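Local structure of chymotrypsin (Cellulomonas bogoriensis, 2EA3) at residues G20-I28 against I172-I181; T40-A48 against F59-N67. The protein probably hydrolyses peptide bonds as a chymotrypsin-like serine endopeptidase of the S1 family, this chain being the protease domain of a longer protein. All blocks are in the same frame, centred on the assembly; numbering follows the deposited sequence.

Contact 1. Residues G20-I28 against I172-I181; sequences GFAVNGGFI and ILQAYGLRMI
I181 folds back over the end of strand 14-23. Its CB stands near A22 O, its CG1 runs along the peptide carbon of V23, and its tip CD1 lies 3.4 Å from V23 O and 3.8 Å from A22 CB. With CG1 anti to the carbonyl carbon (chi1 -67°), the branched chain is laid along this backbone; an isoleucine suits the place because its reach brings CD1 to the methyl of A22, and both residues also touch L68 of strand 67-69. The main chains meet at a single bridge between V23 and M180, flanked by two bonds: I181 N to A22 O, 3.2 Å, approaching from above the carbonyl plane, and N24 N to R179 O, 2.9 Å, nearly in line with the C=O. A water lies 2.9 Å from both A22 O and I181 O and can give a proton to either, so it probably offers A22 O a second donor.

M180, flexible and unbranched, bends at its last two torsions and brings CE to 3.3 Å from F21 CB, a tight approach that leaves the sulfur in an oblique Met-aromatic contact with the ring of F21. V23 splits its methyls: CG1 meets L173 CD2 at 3.9 Å, while CG2 lies about equally far, 4.1 Å, from both methyls of L178, CD1 and CD2. I28 CG2 touches both I172 CG2 and L178 CD1.

Helix 169-176 and its tail thus lie against strands 14-23 and 26-29, with V23 also touching F59 of strand 57-62 and both F21 and M180 reaching A147 of strand 146-154.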
# COMPACT_ATOMS: atom_id res chain seq x y z
N GLY A 20 -1.63 -0.13 3.71
CA GLY A 20 -2.12 -0.65 2.46
C GLY A 20 -3.56 -1.12 2.63
O GLY A 20 -4.52 -0.38 2.32
N PHE A 21 -3.72 -2.33 3.18
CA PHE A 21 -5.04 -2.90 3.40
C PHE A 21 -5.02 -3.74 4.64
O PHE A 21 -4.01 -4.34 4.95
CB PHE A 21 -5.43 -3.81 2.24
CG PHE A 21 -5.54 -3.09 0.94
CD1 PHE A 21 -6.69 -2.33 0.66
CD2 PHE A 21 -4.49 -3.13 0.02
CE1 PHE A 21 -6.78 -1.62 -0.54
CE2 PHE A 21 -4.58 -2.42 -1.18
CZ PHE A 21 -5.72 -1.67 -1.46
N ALA A 22 -6.17 -3.79 5.32
CA ALA A 22 -6.37 -4.69 6.45
C ALA A 22 -6.56 -6.13 5.96
O ALA A 22 -7.29 -6.40 5.00
CB ALA A 22 -7.57 -4.25 7.25
N VAL A 23 -5.88 -7.04 6.64
CA VAL A 23 -5.96 -8.47 6.37
C VAL A 23 -6.13 -9.18 7.71
O VAL A 23 -5.91 -8.57 8.75
CB VAL A 23 -4.67 -9.00 5.67
CG1 VAL A 23 -4.50 -8.34 4.28
CG2 VAL A 23 -3.46 -8.76 6.52
N ASN A 24 -6.50 -10.47 7.71
CA ASN A 24 -6.57 -11.19 8.99
C ASN A 24 -5.23 -11.06 9.70
O ASN A 24 -4.19 -11.39 9.12
CB ASN A 24 -6.85 -12.67 8.78
CG ASN A 24 -8.26 -12.95 8.33
OD1 ASN A 24 -9.22 -12.33 8.79
ND2 ASN A 24 -8.40 -13.92 7.45
N GLY A 25 -5.26 -10.53 10.92
CA GLY A 25 -4.05 -10.44 11.75
C GLY A 25 -3.26 -9.15 11.68
O GLY A 25 -2.33 -8.95 12.44
N GLY A 26 -3.64 -8.25 10.78
CA GLY A 26 -2.93 -6.98 10.69
C GLY A 26 -3.15 -6.29 9.37
O GLY A 26 -4.27 -6.22 8.89
N PHE A 27 -2.09 -5.75 8.81
CA PHE A 27 -2.20 -5.00 7.55
C PHE A 27 -0.99 -5.22 6.67
O PHE A 27 0.09 -5.63 7.13
CB PHE A 27 -2.48 -3.49 7.78
CG PHE A 27 -1.31 -2.72 8.35
CD1 PHE A 27 -1.19 -2.54 9.73
CD2 PHE A 27 -0.34 -2.15 7.51
CE1 PHE A 27 -0.12 -1.83 10.27
CE2 PHE A 27 0.73 -1.43 8.05
CZ PHE A 27 0.83 -1.27 9.44
N ILE A 28 -1.17 -5.00 5.37
CA ILE A 28 -0.09 -5.12 4.43
C ILE A 28 0.32 -3.74 3.95
O ILE A 28 -0.48 -2.79 3.97
CB ILE A 28 -0.45 -6.06 3.25
CG1 ILE A 28 -1.73 -5.59 2.54
CG2 ILE A 28 -0.56 -7.51 3.75
CD1 ILE A 28 -2.00 -6.38 1.24
N ILE A 172 1.16 -10.86 -2.36
CA ILE A 172 1.36 -10.66 -0.92
C ILE A 172 0.44 -11.60 -0.13
O ILE A 172 0.87 -12.24 0.83
CB ILE A 172 1.06 -9.20 -0.47
CG1 ILE A 172 1.73 -8.19 -1.43
CG2 ILE A 172 1.53 -8.99 1.00
CD1 ILE A 172 1.33 -6.72 -1.18
N LEU A 173 -0.83 -11.64 -0.51
CA LEU A 173 -1.78 -12.54 0.12
C LEU A 173 -1.29 -14.00 -0.02
O LEU A 173 -1.32 -14.75 0.95
CB LEU A 173 -3.17 -12.35 -0.49
CG LEU A 173 -3.70 -10.91 -0.39
CD1 LEU A 173 -4.99 -10.77 -1.21
CD2 LEU A 173 -3.89 -10.47 1.08
N GLN A 174 -0.80 -14.36 -1.20
CA GLN A 174 -0.27 -15.70 -1.44
C GLN A 174 0.98 -15.98 -0.60
O GLN A 174 1.10 -17.06 -0.01
CB GLN A 174 0.07 -15.86 -2.93
CG GLN A 174 0.61 -17.26 -3.29
CD GLN A 174 -0.47 -18.33 -3.37
OE1 GLN A 174 -1.38 -18.39 -2.54
NE2 GLN A 174 -0.36 -19.18 -4.39
N ALA A 175 1.88 -15.00 -0.52
CA ALA A 175 3.14 -15.19 0.21
C ALA A 175 2.89 -15.57 1.66
O ALA A 175 3.54 -16.46 2.19
CB ALA A 175 4.02 -13.93 0.13
N TYR A 176 1.91 -14.92 2.29
CA TYR A 176 1.74 -15.09 3.73
C TYR A 176 0.48 -15.85 4.13
O TYR A 176 0.20 -15.97 5.33
CB TYR A 176 1.77 -13.73 4.42
CG TYR A 176 3.05 -12.97 4.20
CD1 TYR A 176 4.29 -13.55 4.48
CD2 TYR A 176 3.03 -11.68 3.71
CE1 TYR A 176 5.48 -12.86 4.25
CE2 TYR A 176 4.22 -10.96 3.50
CZ TYR A 176 5.44 -11.56 3.78
OH TYR A 176 6.60 -10.87 3.57
N GLY A 177 -0.26 -16.35 3.14
CA GLY A 177 -1.50 -17.10 3.38
C GLY A 177 -2.54 -16.24 4.06
O GLY A 177 -3.17 -16.66 5.01
N LEU A 178 -2.68 -15.01 3.58
CA LEU A 178 -3.55 -14.02 4.21
C LEU A 178 -4.84 -13.89 3.45
O LEU A 178 -4.88 -14.12 2.24
CB LEU A 178 -2.87 -12.64 4.22
CG LEU A 178 -1.57 -12.51 4.99
CD1 LEU A 178 -0.85 -11.25 4.53
CD2 LEU A 178 -1.84 -12.50 6.49
N ARG A 179 -5.89 -13.50 4.16
CA ARG A 179 -7.17 -13.13 3.55
C ARG A 179 -7.45 -11.66 3.84
O ARG A 179 -7.22 -11.18 4.96
CB ARG A 179 -8.31 -13.98 4.11
CG ARG A 179 -8.47 -15.34 3.46
CD ARG A 179 -9.70 -16.05 4.03
NE ARG A 179 -9.96 -17.35 3.40
CZ ARG A 179 -9.30 -18.47 3.68
NH1 ARG A 179 -8.33 -18.48 4.58
NH2 ARG A 179 -9.61 -19.60 3.04
N MET A 180 -7.95 -10.96 2.83
CA MET A 180 -8.36 -9.57 3.00
C MET A 180 -9.63 -9.49 3.81
O MET A 180 -10.56 -10.27 3.60
CB MET A 180 -8.62 -8.92 1.65
CG MET A 180 -7.36 -8.63 0.88
SD MET A 180 -7.61 -7.14 -0.09
CE MET A 180 -7.79 -5.90 1.16
N ILE A 181 -9.69 -8.53 4.72
CA ILE A 181 -10.92 -8.29 5.47
C ILE A 181 -11.90 -7.59 4.54
O ILE A 181 -11.52 -6.67 3.83
CB ILE A 181 -10.65 -7.44 6.72
CG1 ILE A 181 -9.80 -8.26 7.70
CG2 ILE A 181 -11.97 -6.95 7.39
CD1 ILE A 181 -9.11 -7.40 8.70
O HOH W 1 -9.32 -4.85 3.73

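Contact 2. Residues T40-A48 against F59-N67; sequences TANPTGTFA and FVRTGAGVN
F59 O receives A48 N at 2.8 Å in an almost straight bond (174°), and the CA of F47 adds a weaker C-H contact to the same oxygen. Next along the hairpin, T46 and R61 form an antiparallel hydrogen-bonded pair: T46 N gives to R61 O at 3.0 Å, in the carbonyl plane, and R61 N returns to T46 O at 2.9 Å. The side chains of T46 and R61 leave on one face of the sheet, those of F47, V60 and T62 on the other.

On that second face V60 does most of the filling. Its CG1 lies anti to the backbone N (chi1 175°), which sends it toward the hydroxyl of T40, 3.7 Å from OG1. The other methyl, CG2, is put squarely over the F47 ring, 3.6 Å from the centroid and 3° off the normal, a clear CH-pi contact. A valine suits the spot, since its two methyls serve two neighbours at once. Were F47 an alanine, V60 CG2 would probably lose the aromatic face it rests on, and a gap would be likely beside Y9 and I11 of strand 8-11.

Glycine suits G45, because on this backbone a CB would come too close to R61 O and V60 CG1. Before it, P43, preceded by a cis peptide bond, sets its ring against T62 CG2 and V66 CG2, and T40 OG1 bonds to P43 O at 2.9 Å, bracing the loop between strands 39-41 and 45-51.

Chemically, cohesion is divided: main-chain bonds hold the strands together, while methyls and a ring seal the buried face. One polar cost remains in T44 O, buried against methyls of T62 and V66 with no partner in the model.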
# COMPACT_ATOMS: atom_id res chain seq x y z
N THR A 40 5.83 -0.90 14.89
CA THR A 40 5.08 0.27 14.44
C THR A 40 4.27 0.88 15.58
O THR A 40 4.01 0.23 16.59
CB THR A 40 4.10 -0.12 13.31
OG1 THR A 40 3.17 -1.08 13.80
CG2 THR A 40 4.86 -0.74 12.12
N ALA A 41 3.85 2.14 15.39
CA ALA A 41 2.84 2.75 16.25
C ALA A 41 1.74 3.32 15.36
O ALA A 41 1.96 3.54 14.16
CB ALA A 41 3.45 3.84 17.13
N ASN A 42 0.56 3.54 15.93
CA ASN A 42 -0.59 4.05 15.16
C ASN A 42 -0.86 3.29 13.84
O ASN A 42 -0.91 3.89 12.78
CB ASN A 42 -0.41 5.54 14.87
CG ASN A 42 -0.24 6.35 16.14
OD1 ASN A 42 -0.82 6.02 17.17
ND2 ASN A 42 0.56 7.39 16.07
N PRO A 43 -1.10 1.96 13.93
CA PRO A 43 -1.25 1.17 15.15
C PRO A 43 0.01 0.51 15.68
O PRO A 43 0.99 0.35 14.96
CB PRO A 43 -2.19 0.06 14.70
CG PRO A 43 -1.66 -0.26 13.32
CD PRO A 43 -1.34 1.13 12.73
N THR A 44 -0.05 0.11 16.95
CA THR A 44 0.92 -0.80 17.54
C THR A 44 0.94 -2.11 16.74
O THR A 44 -0.10 -2.70 16.46
CB THR A 44 0.58 -1.05 19.02
OG1 THR A 44 0.64 0.21 19.71
CG2 THR A 44 1.55 -2.02 19.65
N GLY A 45 2.13 -2.51 16.32
CA GLY A 45 2.27 -3.73 15.54
C GLY A 45 3.74 -4.07 15.36
O GLY A 45 4.62 -3.34 15.84
N THR A 46 3.98 -5.20 14.69
CA THR A 46 5.33 -5.67 14.39
C THR A 46 5.38 -6.21 12.98
O THR A 46 4.54 -7.03 12.61
CB THR A 46 5.68 -6.82 15.35
OG1 THR A 46 5.45 -6.38 16.70
CG2 THR A 46 7.10 -7.28 15.19
N PHE A 47 6.38 -5.79 12.20
CA PHE A 47 6.62 -6.41 10.87
C PHE A 47 6.85 -7.91 11.03
O PHE A 47 7.72 -8.31 11.82
CB PHE A 47 7.80 -5.76 10.15
CG PHE A 47 7.45 -4.47 9.48
CD1 PHE A 47 7.29 -3.31 10.23
CD2 PHE A 47 7.29 -4.42 8.10
CE1 PHE A 47 6.95 -2.10 9.61
CE2 PHE A 47 6.97 -3.21 7.47
CZ PHE A 47 6.79 -2.05 8.24
N ALA A 48 6.06 -8.70 10.33
CA ALA A 48 6.13 -10.17 10.42
C ALA A 48 6.39 -10.81 9.06
O ALA A 48 6.01 -11.95 8.80
CB ALA A 48 4.87 -10.72 11.04
N PHE A 59 4.05 -7.48 5.73
CA PHE A 59 2.87 -7.71 6.53
C PHE A 59 3.21 -7.26 7.93
O PHE A 59 4.26 -7.64 8.47
CB PHE A 59 2.54 -9.22 6.53
CG PHE A 59 1.56 -9.63 7.60
CD1 PHE A 59 0.30 -9.06 7.69
CD2 PHE A 59 1.92 -10.63 8.52
CE1 PHE A 59 -0.60 -9.45 8.68
CE2 PHE A 59 1.00 -11.01 9.53
CZ PHE A 59 -0.25 -10.43 9.59
N VAL A 60 2.33 -6.46 8.53
CA VAL A 60 2.51 -5.99 9.90
C VAL A 60 1.42 -6.63 10.75
O VAL A 60 0.23 -6.44 10.49
CB VAL A 60 2.49 -4.43 9.98
CG1 VAL A 60 2.57 -3.93 11.47
CG2 VAL A 60 3.61 -3.83 9.14
N ARG A 61 1.82 -7.43 11.74
CA ARG A 61 0.86 -8.07 12.64
C ARG A 61 0.46 -7.08 13.71
O ARG A 61 1.32 -6.46 14.34
CB ARG A 61 1.45 -9.32 13.31
CG ARG A 61 0.42 -10.09 14.16
CD ARG A 61 1.07 -10.85 15.31
NE ARG A 61 0.09 -11.48 16.21
CZ ARG A 61 -0.37 -10.95 17.36
NH1 ARG A 61 0.06 -9.77 17.80
NH2 ARG A 61 -1.26 -11.63 18.07
N THR A 62 -0.84 -6.93 13.92
CA THR A 62 -1.38 -6.06 14.96
C THR A 62 -2.03 -6.95 16.03
O THR A 62 -2.32 -8.12 15.80
CB THR A 62 -2.45 -5.06 14.39
OG1 THR A 62 -3.49 -5.81 13.77
CG2 THR A 62 -1.83 -4.10 13.36
N GLY A 63 -2.26 -6.38 17.20
CA GLY A 63 -2.85 -7.17 18.27
C GLY A 63 -4.02 -6.47 18.88
O GLY A 63 -4.88 -5.95 18.17
N ALA A 64 -4.05 -6.43 20.21
CA ALA A 64 -5.25 -5.98 20.91
C ALA A 64 -5.51 -4.49 20.72
O ALA A 64 -4.59 -3.68 20.63
CB ALA A 64 -5.15 -6.32 22.40
N GLY A 65 -6.79 -4.14 20.71
CA GLY A 65 -7.19 -2.75 20.73
C GLY A 65 -7.11 -2.13 19.35
O GLY A 65 -7.29 -0.93 19.19
N VAL A 66 -6.82 -2.96 18.36
CA VAL A 66 -6.68 -2.46 16.99
C VAL A 66 -7.83 -3.02 16.18
O VAL A 66 -7.96 -4.25 16.03
CB VAL A 66 -5.33 -2.87 16.38
CG1 VAL A 66 -5.28 -2.47 14.91
CG2 VAL A 66 -4.19 -2.23 17.14
N ASN A 67 -8.67 -2.13 15.66
CA ASN A 67 -9.79 -2.55 14.84
C ASN A 67 -9.40 -2.48 13.38
O ASN A 67 -8.99 -1.43 12.89
CB ASN A 67 -10.99 -1.64 15.09
CG ASN A 67 -11.45 -1.68 16.52
OD1 ASN A 67 -11.70 -2.77 17.06
ND2 ASN A 67 -11.55 -0.52 17.15

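Along the chain the segments come in the order 20-28, 40-48, 59-67 and 172-181, so contact 2 falls wholly between the two halves of contact 1. Their centres are 12 Å apart; contact 2 and segment 20-28 belong to the first of the two six-stranded antiparallel barrels of the chymotrypsin fold, and segment 172-181 packs against it. Strands 26-29 and 57-62 are neighbours there, with G25 O and F27 O probably bonded to T62 N and V60 N respectively. Contact 2 joins strands 45-51 and 57-62, one hairpin of that barrel; contact 1 returns the C-terminal helix 169-176 from the second barrel to the first, bringing I172 near, though not touching, the probable catalytic triad.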